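Local structure of cucumber peeling cupredoxin (Cucumis sativus, 1JER) at residues Thr4-Thr12 against Pro20-Ala28; Val34-Asn45 against Arg72-Leu83. The protein binds a copper ion in a cupredoxin domain of the phytocyanin family and probably serves in electron transfer. All coordinates share one frame; numbering follows the deposited sequence.

Interactions 1 and 2 share one sheet, in which strand 5-7 lies beside strand 37-40, His6 N lying 2.8 Å from Ser37 O. Interaction 1 lays helix 22-28 against the turn that follows strand 5-7, and one indole does most of the work, with aromatic and CH-pi contacts and a single hydrogen bond over 370 Å² of buried surface. Interaction 2 pairs strands 37-40 and 76-79 edge to edge, where a ladder of backbone hydrogen bonds carries a larger interface of 1066 Å². Both are partly buried. The helix thus lies on the flank of strand 5-7; interaction 2 reaches the second subunit far more widely than interaction 1, of which Val5 alone does so.

Interaction 1 of 2, residues Thr4-Thr12 against Pro20-Ala28; sequences TVHIVGDNT and PNFYSQWAA
The indole of Trp26 receives the backbone of the Ile7-Asp10 turn over one face: Val8 CA stands 3.9 Å from the centroid of its six-membered ring, and Gly9 CA lies at the same distance over the five-membered ring, both as CH-pi contacts. At the edge, near the ring plane, are His6 CB and the carboxylate of Asp10. The Tyr23 ring has Gly9 CA at its edge, 3.9 Å from CE1, and Phe22 CD2 over the centre of one face, while Val8 CG1 approaches Tyr23 CE1 obliquely at 3.8 Å. Thr12 comes to the Phe22 ring from the opposite direction, its CB 3.8 Å from Phe22 CZ. Trp26 NE1 donates to Asp10 OD1 at 3.1 Å, nearly straight at 165°; the donor meets OD1 from above the carboxylate plane, and the two flat groups stand 72° apart. Trp26 CG lies anti to the backbone N (chi1 171°), which carries the indole out from the helix across the type II turn. An alanine here would be likely to strip the turn of its aromatic cover and leave Asp10 OD1 without its indole donor. Gly9 has a positive phi, and a beta carbon on it would press closely on Tyr23. The hydroxyl of Tyr23 bonds to Gly13 and Ser15, and its side chain lies about 9 Å from the copper ion. Helix 22-28 is thereby held against the Ile7-Asp10 turn, while Trp26, Tyr23 and Ala27 rest on Leu102 of strand 101-107 in the second sheet.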
loop_
_atom_site.group_PDB
_atom_site.type_symbol
_atom_site.label_atom_id
_atom_site.label_comp_id
_atom_site.label_asym_id
_atom_site.label_seq_id
_atom_site.Cartn_x
_atom_site.Cartn_y
_atom_site.Cartn_z
ATOM N N THR A 4 -1.872 12.093 -0.017
ATOM C CA THR A 4 -3.252 11.789 0.424
ATOM C C THR A 4 -3.518 10.300 0.247
ATOM O O THR A 4 -3.151 9.721 -0.761
ATOM C CB THR A 4 -4.211 12.554 -0.560
ATOM O OG1 THR A 4 -3.970 13.964 -0.292
ATOM C CG2 THR A 4 -5.659 12.351 -0.179
ATOM N N VAL A 5 -4.316 9.747 1.170
ATOM C CA VAL A 5 -4.789 8.339 0.899
ATOM C C VAL A 5 -6.256 8.508 0.507
ATOM O O VAL A 5 -7.100 8.990 1.282
ATOM C CB VAL A 5 -4.677 7.510 2.189
ATOM C CG1 VAL A 5 -5.212 6.078 1.917
ATOM C CG2 VAL A 5 -3.216 7.438 2.646
ATOM N N HIS A 6 -6.561 8.249 -0.759
ATOM C CA HIS A 6 -7.962 8.521 -1.190
ATOM C C HIS A 6 -8.777 7.228 -0.914
ATOM O O HIS A 6 -8.263 6.150 -1.193
ATOM C CB HIS A 6 -7.959 8.745 -2.696
ATOM C CG HIS A 6 -7.069 9.868 -3.124
ATOM N ND1 HIS A 6 -7.552 11.176 -3.189
ATOM C CD2 HIS A 6 -5.782 9.855 -3.556
ATOM C CE1 HIS A 6 -6.548 11.945 -3.645
ATOM N NE2 HIS A 6 -5.481 11.185 -3.860
ATOM N N ILE A 7 -9.980 7.396 -0.457
ATOM C CA ILE A 7 -10.833 6.205 -0.195
ATOM C C ILE A 7 -11.750 6.028 -1.414
ATOM O O ILE A 7 -12.569 6.858 -1.701
ATOM C CB ILE A 7 -11.715 6.467 1.047
ATOM C CG1 ILE A 7 -10.851 6.735 2.315
ATOM C CG2 ILE A 7 -12.539 5.177 1.311
ATOM C CD1 ILE A 7 -9.887 5.582 2.583
ATOM N N VAL A 8 -11.470 4.965 -2.177
ATOM C CA VAL A 8 -12.187 4.769 -3.436
ATOM C C VAL A 8 -13.682 4.685 -3.160
ATOM O O VAL A 8 -14.121 3.882 -2.338
ATOM C CB VAL A 8 -11.693 3.489 -4.123
ATOM C CG1 VAL A 8 -12.554 3.187 -5.350
ATOM C CG2 VAL A 8 -10.237 3.616 -4.544
ATOM N N GLY A 9 -14.451 5.551 -3.805
ATOM C CA GLY A 9 -15.899 5.588 -3.591
ATOM C C GLY A 9 -16.323 6.218 -2.291
ATOM O O GLY A 9 -17.527 6.131 -1.951
ATOM N N ASP A 10 -15.405 6.858 -1.573
ATOM C CA ASP A 10 -15.679 7.477 -0.285
ATOM C C ASP A 10 -16.422 6.486 0.615
ATOM O O ASP A 10 -15.954 5.322 0.748
ATOM C CB ASP A 10 -16.423 8.791 -0.442
ATOM C CG ASP A 10 -15.589 9.810 -1.260
ATOM O OD1 ASP A 10 -14.362 9.754 -1.164
ATOM O OD2 ASP A 10 -16.211 10.650 -1.901
ATOM N N ASN A 11 -17.548 6.875 1.189
ATOM C CA ASN A 11 -18.228 5.976 2.184
ATOM C C ASN A 11 -18.769 4.720 1.518
ATOM O O ASN A 11 -19.046 3.725 2.234
ATOM C CB ASN A 11 -19.411 6.743 2.797
ATOM C CG ASN A 11 -19.021 7.827 3.771
ATOM O OD1 ASN A 11 -19.818 8.769 3.990
ATOM N ND2 ASN A 11 -17.875 7.732 4.389
ATOM N N THR A 12 -18.943 4.728 0.223
ATOM C CA THR A 12 -19.505 3.553 -0.471
ATOM C C THR A 12 -18.519 2.443 -0.596
ATOM O O THR A 12 -18.833 1.231 -0.576
ATOM C CB THR A 12 -20.035 3.958 -1.849
ATOM O OG1 THR A 12 -21.080 4.908 -1.671
ATOM C CG2 THR A 12 -20.555 2.755 -2.605
ATOM N N PRO A 20 -23.569 2.625 -13.501
ATOM C CA PRO A 20 -22.283 2.295 -14.077
ATOM C C PRO A 20 -21.289 3.418 -14.111
ATOM O O PRO A 20 -20.097 3.201 -14.300
ATOM C CB PRO A 20 -22.625 1.793 -15.484
ATOM C CG PRO A 20 -23.949 2.426 -15.790
ATOM C CD PRO A 20 -24.674 2.471 -14.473
ATOM N N ASN A 21 -21.740 4.664 -13.944
ATOM C CA ASN A 21 -20.792 5.779 -14.019
ATOM C C ASN A 21 -20.286 6.154 -12.635
ATOM O O ASN A 21 -19.621 7.196 -12.474
ATOM C CB ASN A 21 -21.603 7.021 -14.535
ATOM C CG ASN A 21 -22.750 7.335 -13.579
ATOM O OD1 ASN A 21 -23.038 8.509 -13.317
ATOM N ND2 ASN A 21 -23.394 6.300 -13.052
ATOM N N PHE A 22 -20.672 5.408 -11.607
ATOM C CA PHE A 22 -20.320 5.790 -10.253
ATOM C C PHE A 22 -18.861 6.095 -10.030
ATOM O O PHE A 22 -18.486 7.114 -9.420
ATOM C CB PHE A 22 -20.808 4.696 -9.282
ATOM C CG PHE A 22 -20.527 5.032 -7.828
ATOM C CD1 PHE A 22 -21.342 5.881 -7.119
ATOM C CD2 PHE A 22 -19.417 4.478 -7.189
ATOM C CE1 PHE A 22 -21.082 6.207 -5.798
ATOM C CE2 PHE A 22 -19.145 4.791 -5.891
ATOM C CZ PHE A 22 -19.946 5.698 -5.189
ATOM N N TYR A 23 -17.947 5.195 -10.391
ATOM C CA TYR A 23 -16.539 5.445 -9.999
ATOM C C TYR A 23 -15.901 6.469 -10.904
ATOM O O TYR A 23 -14.945 7.134 -10.498
ATOM C CB TYR A 23 -15.748 4.097 -10.092
ATOM C CG TYR A 23 -16.153 3.283 -8.861
ATOM C CD1 TYR A 23 -15.819 3.680 -7.609
ATOM C CD2 TYR A 23 -16.933 2.123 -9.046
ATOM C CE1 TYR A 23 -16.197 2.936 -6.481
ATOM C CE2 TYR A 23 -17.334 1.418 -7.925
ATOM C CZ TYR A 23 -16.972 1.797 -6.678
ATOM O OH TYR A 23 -17.412 1.100 -5.556
ATOM N N SER A 24 -16.430 6.639 -12.127
ATOM C CA SER A 24 -15.763 7.701 -12.927
ATOM C C SER A 24 -16.231 9.053 -12.470
ATOM O O SER A 24 -15.501 10.053 -12.488
ATOM C CB SER A 24 -15.815 7.440 -14.393
ATOM O OG SER A 24 -17.140 7.468 -14.869
ATOM N N GLN A 25 -17.458 9.156 -11.897
ATOM C CA GLN A 25 -17.776 10.482 -11.317
ATOM C C GLN A 25 -16.963 10.717 -10.063
ATOM O O GLN A 25 -16.597 11.850 -9.720
ATOM C CB GLN A 25 -19.283 10.551 -10.997
ATOM C CG GLN A 25 -20.119 10.717 -12.274
ATOM C CD GLN A 25 -21.596 10.867 -12.014
ATOM O OE1 GLN A 25 -22.155 10.281 -11.090
ATOM N NE2 GLN A 25 -22.264 11.652 -12.858
ATOM N N TRP A 26 -16.696 9.645 -9.286
ATOM C CA TRP A 26 -15.945 9.823 -8.054
ATOM C C TRP A 26 -14.535 10.294 -8.395
ATOM O O TRP A 26 -14.010 11.250 -7.813
ATOM C CB TRP A 26 -15.845 8.402 -7.335
ATOM C CG TRP A 26 -14.889 8.519 -6.160
ATOM C CD1 TRP A 26 -15.185 9.018 -4.930
ATOM C CD2 TRP A 26 -13.508 8.125 -6.129
ATOM N NE1 TRP A 26 -14.042 8.977 -4.140
ATOM C CE2 TRP A 26 -13.019 8.434 -4.858
ATOM C CE3 TRP A 26 -12.645 7.550 -7.064
ATOM C CZ2 TRP A 26 -11.688 8.208 -4.457
ATOM C CZ3 TRP A 26 -11.340 7.324 -6.674
ATOM C CH2 TRP A 26 -10.868 7.635 -5.393
ATOM N N ALA A 27 -13.905 9.655 -9.381
ATOM C CA ALA A 27 -12.529 10.005 -9.753
ATOM C C ALA A 27 -12.462 11.432 -10.317
ATOM O O ALA A 27 -11.487 12.139 -10.026
ATOM C CB ALA A 27 -12.018 9.035 -10.815
ATOM N N ALA A 28 -13.486 11.857 -11.052
ATOM C CA ALA A 28 -13.405 13.232 -11.642
ATOM C C ALA A 28 -13.512 14.312 -10.604
ATOM O O ALA A 28 -13.237 15.508 -10.894
ATOM C CB ALA A 28 -14.534 13.349 -12.678
#

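Interaction 2 of 2, residues Val34-Asn45 against Arg72-Leu83; sequences VGDSLQFNFPAN and RTSPVIERLDEL
Arg72 and Asn45 grip each other twice: Arg72 NH1 donates to Asn45 O at 2.8 Å, with that oxygen in the guanidinium plane, and Asn45 N returns a bond to Arg72 O; Asp69 forms a salt bridge with Arg72 NE. Ser74 OG, anti to its own nitrogen (chi1 167°), accepts from Phe42 N at 2.9 Å and also bonds Gln2 of the second subunit. Between these loops and the Gly35 N to Leu80 O bond at 2.7 Å runs an antiparallel ladder in which Leu38 with Glu78 and Phe40 with Val76 are hydrogen-bonded pairs. Gln39 NE2 donates a hydrogen bond to a lone pair of Asn41 OD1 at 2.8 Å. A water donates to Ser37 OG and accepts from Arg79 NE; Arg79 also bonds Thr73 of the second subunit.

Beyond the strands, Ser74 CB covers the centre of the Phe42 ring in a CH-pi contact, 3.7 Å from its centroid, and Phe42 approaches the copper ligand His47. The side chains of Leu38 and Leu80 cross at about a right angle, with Leu38 CG 4.1 Å from Leu80 CD2, on the face turned to Leu102 and Ile104 of strand 101-107. On the other face Gln39 lies alongside Ile77, which packs on Val5 of the second subunit. This is antiparallel pairing within one sheet of the cupredoxin beta sandwich, with strand 37-40 in the middle, between 5-7 and 76-79.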
loop_
_atom_site.group_PDB
_atom_site.type_symbol
_atom_site.label_atom_id
_atom_site.label_comp_id
_atom_site.label_asym_id
_atom_site.label_seq_id
_atom_site.Cartn_x
_atom_site.Cartn_y
_atom_site.Cartn_z
ATOM N N VAL A 34 1.441 11.739 -7.671
ATOM C CA VAL A 34 2.418 10.660 -7.403
ATOM C C VAL A 34 2.707 10.675 -5.918
ATOM O O VAL A 34 2.813 11.742 -5.324
ATOM C CB VAL A 34 3.737 10.960 -8.182
ATOM C CG1 VAL A 34 4.834 10.035 -7.710
ATOM C CG2 VAL A 34 3.497 10.768 -9.675
ATOM N N GLY A 35 2.737 9.510 -5.270
ATOM C CA GLY A 35 2.923 9.530 -3.804
ATOM C C GLY A 35 1.624 9.272 -3.075
ATOM O O GLY A 35 1.586 8.802 -1.938
ATOM N N ASP A 36 0.489 9.611 -3.713
ATOM C CA ASP A 36 -0.794 9.367 -2.975
ATOM C C ASP A 36 -1.044 7.832 -3.079
ATOM O O ASP A 36 -0.434 7.144 -3.841
ATOM C CB ASP A 36 -1.933 9.988 -3.865
ATOM C CG ASP A 36 -2.003 11.484 -3.688
ATOM O OD1 ASP A 36 -1.225 12.038 -2.887
ATOM O OD2 ASP A 36 -2.831 12.134 -4.373
ATOM N N SER A 37 -2.063 7.429 -2.281
ATOM C CA SER A 37 -2.421 5.987 -2.372
ATOM C C SER A 37 -3.959 5.920 -2.545
ATOM O O SER A 37 -4.662 6.873 -2.275
ATOM C CB SER A 37 -2.098 5.367 -0.961
ATOM O OG SER A 37 -0.677 5.309 -0.801
ATOM N N LEU A 38 -4.397 4.736 -2.979
ATOM C CA LEU A 38 -5.853 4.519 -3.187
ATOM C C LEU A 38 -6.192 3.325 -2.207
ATOM O O LEU A 38 -5.494 2.343 -2.289
ATOM C CB LEU A 38 -6.047 3.892 -4.577
ATOM C CG LEU A 38 -5.984 4.790 -5.782
ATOM C CD1 LEU A 38 -6.427 4.038 -7.032
ATOM C CD2 LEU A 38 -6.841 6.046 -5.560
ATOM N N GLN A 39 -7.186 3.573 -1.392
ATOM C CA GLN A 39 -7.609 2.504 -0.464
ATOM C C GLN A 39 -8.953 1.920 -0.959
ATOM O O GLN A 39 -9.916 2.691 -1.054
ATOM C CB GLN A 39 -7.806 3.064 0.940
ATOM C CG GLN A 39 -8.353 1.982 1.888
ATOM C CD GLN A 39 -8.142 2.347 3.335
ATOM O OE1 GLN A 39 -7.221 3.110 3.653
ATOM N NE2 GLN A 39 -8.979 1.806 4.208
ATOM N N PHE A 40 -8.970 0.623 -1.196
ATOM C CA PHE A 40 -10.246 -0.035 -1.655
ATOM C C PHE A 40 -10.750 -0.878 -0.432
ATOM O O PHE A 40 -9.996 -1.717 0.021
ATOM C CB PHE A 40 -9.826 -1.072 -2.724
ATOM C CG PHE A 40 -9.414 -0.418 -4.047
ATOM C CD1 PHE A 40 -8.087 0.003 -4.203
ATOM C CD2 PHE A 40 -10.287 -0.276 -5.087
ATOM C CE1 PHE A 40 -7.687 0.528 -5.441
ATOM C CE2 PHE A 40 -9.902 0.280 -6.313
ATOM C CZ PHE A 40 -8.583 0.711 -6.450
ATOM N N ASN A 41 -11.935 -0.540 0.027
ATOM C CA ASN A 41 -12.534 -1.227 1.193
ATOM C C ASN A 41 -13.741 -2.051 0.669
ATOM O O ASN A 41 -14.602 -1.538 -0.039
ATOM C CB ASN A 41 -13.151 -0.152 2.133
ATOM C CG ASN A 41 -12.056 0.662 2.831
ATOM O OD1 ASN A 41 -11.014 0.194 3.177
ATOM N ND2 ASN A 41 -12.422 1.948 3.057
ATOM N N PHE A 42 -13.723 -3.329 1.040
ATOM C CA PHE A 42 -14.887 -4.164 0.572
ATOM C C PHE A 42 -14.958 -5.360 1.536
ATOM O O PHE A 42 -13.982 -5.673 2.223
ATOM C CB PHE A 42 -14.596 -4.637 -0.821
ATOM C CG PHE A 42 -13.247 -5.238 -1.083
ATOM C CD1 PHE A 42 -12.156 -4.428 -1.410
ATOM C CD2 PHE A 42 -13.039 -6.612 -1.019
ATOM C CE1 PHE A 42 -10.921 -4.996 -1.673
ATOM C CE2 PHE A 42 -11.817 -7.181 -1.270
ATOM C CZ PHE A 42 -10.722 -6.371 -1.589
ATOM N N PRO A 43 -16.085 -6.054 1.521
ATOM C CA PRO A 43 -16.173 -7.264 2.404
ATOM C C PRO A 43 -15.232 -8.332 1.898
ATOM O O PRO A 43 -15.103 -8.641 0.717
ATOM C CB PRO A 43 -17.621 -7.664 2.296
ATOM C CG PRO A 43 -18.252 -6.876 1.250
ATOM C CD PRO A 43 -17.293 -5.799 0.785
ATOM N N ALA A 44 -14.423 -8.878 2.814
ATOM C CA ALA A 44 -13.446 -9.893 2.397
ATOM C C ALA A 44 -14.078 -10.939 1.504
ATOM O O ALA A 44 -15.273 -11.246 1.548
ATOM C CB ALA A 44 -12.879 -10.557 3.681
ATOM N N ASN A 45 -13.269 -11.505 0.591
ATOM C CA ASN A 45 -13.761 -12.566 -0.233
ATOM C C ASN A 45 -14.807 -12.235 -1.235
ATOM O O ASN A 45 -15.069 -13.095 -2.118
ATOM C CB ASN A 45 -14.173 -13.776 0.632
ATOM C CG ASN A 45 -13.000 -14.636 1.055
ATOM O OD1 ASN A 45 -11.861 -14.191 1.192
ATOM N ND2 ASN A 45 -13.259 -15.934 1.271
ATOM N N ARG A 72 -8.119 -11.796 -1.646
ATOM C CA ARG A 72 -9.397 -11.068 -1.556
ATOM C C ARG A 72 -9.524 -10.406 -0.192
ATOM O O ARG A 72 -10.608 -10.226 0.329
ATOM C CB ARG A 72 -10.565 -12.033 -1.768
ATOM C CG ARG A 72 -10.621 -12.595 -3.191
ATOM C CD ARG A 72 -12.049 -12.781 -3.705
ATOM N NE ARG A 72 -12.119 -13.577 -4.938
ATOM C CZ ARG A 72 -13.196 -14.279 -5.314
ATOM N NH1 ARG A 72 -14.304 -14.297 -4.562
ATOM N NH2 ARG A 72 -13.264 -15.001 -6.441
ATOM N N THR A 73 -8.367 -10.083 0.426
ATOM C CA THR A 73 -8.458 -9.442 1.742
ATOM C C THR A 73 -8.585 -7.912 1.510
ATOM O O THR A 73 -8.116 -7.400 0.514
ATOM C CB THR A 73 -7.153 -9.663 2.541
ATOM O OG1 THR A 73 -6.048 -9.308 1.690
ATOM C CG2 THR A 73 -7.021 -11.164 2.829
ATOM N N SER A 74 -9.241 -7.279 2.433
ATOM C CA SER A 74 -9.506 -5.830 2.367
ATOM C C SER A 74 -9.031 -5.262 3.707
ATOM O O SER A 74 -9.134 -6.007 4.700
ATOM C CB SER A 74 -11.005 -5.616 2.182
ATOM O OG SER A 74 -11.393 -4.234 2.411
ATOM N N PRO A 75 -8.565 -4.054 3.745
ATOM C CA PRO A 75 -8.476 -3.153 2.604
ATOM C C PRO A 75 -7.227 -3.409 1.761
ATOM O O PRO A 75 -6.228 -3.925 2.288
ATOM C CB PRO A 75 -8.235 -1.767 3.310
ATOM C CG PRO A 75 -7.458 -2.159 4.525
ATOM C CD PRO A 75 -8.121 -3.441 5.018
ATOM N N VAL A 76 -7.339 -3.052 0.493
ATOM C CA VAL A 76 -6.195 -3.131 -0.440
ATOM C C VAL A 76 -5.757 -1.670 -0.670
ATOM O O VAL A 76 -6.645 -0.843 -0.943
ATOM C CB VAL A 76 -6.624 -3.691 -1.791
ATOM C CG1 VAL A 76 -5.499 -3.438 -2.827
ATOM C CG2 VAL A 76 -6.844 -5.210 -1.639
ATOM N N ILE A 77 -4.504 -1.386 -0.407
ATOM C CA ILE A 77 -4.089 0.074 -0.559
ATOM C C ILE A 77 -3.009 0.098 -1.624
ATOM O O ILE A 77 -2.003 -0.617 -1.515
ATOM C CB ILE A 77 -3.548 0.604 0.791
ATOM C CG1 ILE A 77 -4.702 0.745 1.838
ATOM C CG2 ILE A 77 -3.032 2.065 0.558
ATOM C CD1 ILE A 77 -4.323 0.301 3.217
ATOM N N GLU A 78 -3.257 0.817 -2.720
ATOM C CA GLU A 78 -2.295 0.804 -3.838
ATOM C C GLU A 78 -1.600 2.175 -3.895
ATOM O O GLU A 78 -2.275 3.175 -3.817
ATOM C CB GLU A 78 -3.104 0.644 -5.168
ATOM C CG GLU A 78 -3.715 -0.786 -5.240
ATOM C CD GLU A 78 -2.689 -1.798 -5.710
ATOM O OE1 GLU A 78 -1.697 -1.397 -6.361
ATOM O OE2 GLU A 78 -2.893 -3.018 -5.482
ATOM N N ARG A 79 -0.283 2.142 -4.039
ATOM C CA ARG A 79 0.475 3.388 -4.122
ATOM C C ARG A 79 0.486 3.880 -5.566
ATOM O O ARG A 79 0.642 3.103 -6.496
ATOM C CB ARG A 79 1.942 3.225 -3.649
ATOM C CG ARG A 79 2.503 4.606 -3.215
ATOM C CD ARG A 79 3.842 4.503 -2.495
ATOM N NE ARG A 79 3.874 5.406 -1.309
ATOM C CZ ARG A 79 4.374 6.628 -1.335
ATOM N NH1 ARG A 79 5.335 6.926 -2.211
ATOM N NH2 ARG A 79 3.955 7.582 -0.487
ATOM N N LEU A 80 0.357 5.205 -5.714
ATOM C CA LEU A 80 0.398 5.733 -7.119
ATOM C C LEU A 80 1.840 6.284 -7.315
ATOM O O LEU A 80 2.165 7.349 -6.844
ATOM C CB LEU A 80 -0.642 6.849 -7.209
ATOM C CG LEU A 80 -2.085 6.371 -6.883
ATOM C CD1 LEU A 80 -3.075 7.509 -6.932
ATOM C CD2 LEU A 80 -2.497 5.253 -7.810
ATOM N N ASP A 81 2.621 5.458 -7.962
ATOM C CA ASP A 81 4.033 5.581 -8.169
ATOM C C ASP A 81 4.419 6.230 -9.500
ATOM O O ASP A 81 5.605 6.588 -9.624
ATOM C CB ASP A 81 4.577 4.067 -8.400
ATOM C CG ASP A 81 4.625 3.410 -7.039
ATOM O OD1 ASP A 81 4.949 4.142 -6.069
ATOM O OD2 ASP A 81 4.300 2.206 -6.958
ATOM N N GLU A 82 3.570 6.188 -10.491
ATOM C CA GLU A 82 3.943 6.661 -11.832
ATOM C C GLU A 82 2.901 7.639 -12.355
ATOM O O GLU A 82 1.723 7.568 -11.982
ATOM C CB GLU A 82 4.039 5.460 -12.785
ATOM C CG GLU A 82 3.943 4.130 -12.104
ATOM C CD GLU A 82 5.222 3.342 -12.039
ATOM O OE1 GLU A 82 6.316 3.925 -12.199
ATOM O OE2 GLU A 82 5.141 2.107 -11.806
ATOM N N LEU A 83 3.353 8.522 -13.240
ATOM C CA LEU A 83 2.436 9.501 -13.844
ATOM C C LEU A 83 1.506 8.816 -14.853
ATOM O O LEU A 83 1.834 7.779 -15.439
ATOM C CB LEU A 83 3.311 10.492 -14.671
ATOM C CG LEU A 83 4.182 11.383 -13.750
ATOM C CD1 LEU A 83 4.967 12.349 -14.639
ATOM C CD2 LEU A 83 3.311 12.137 -12.785
HETATM O O HOH W 1 1.942 4.002 -0.047
#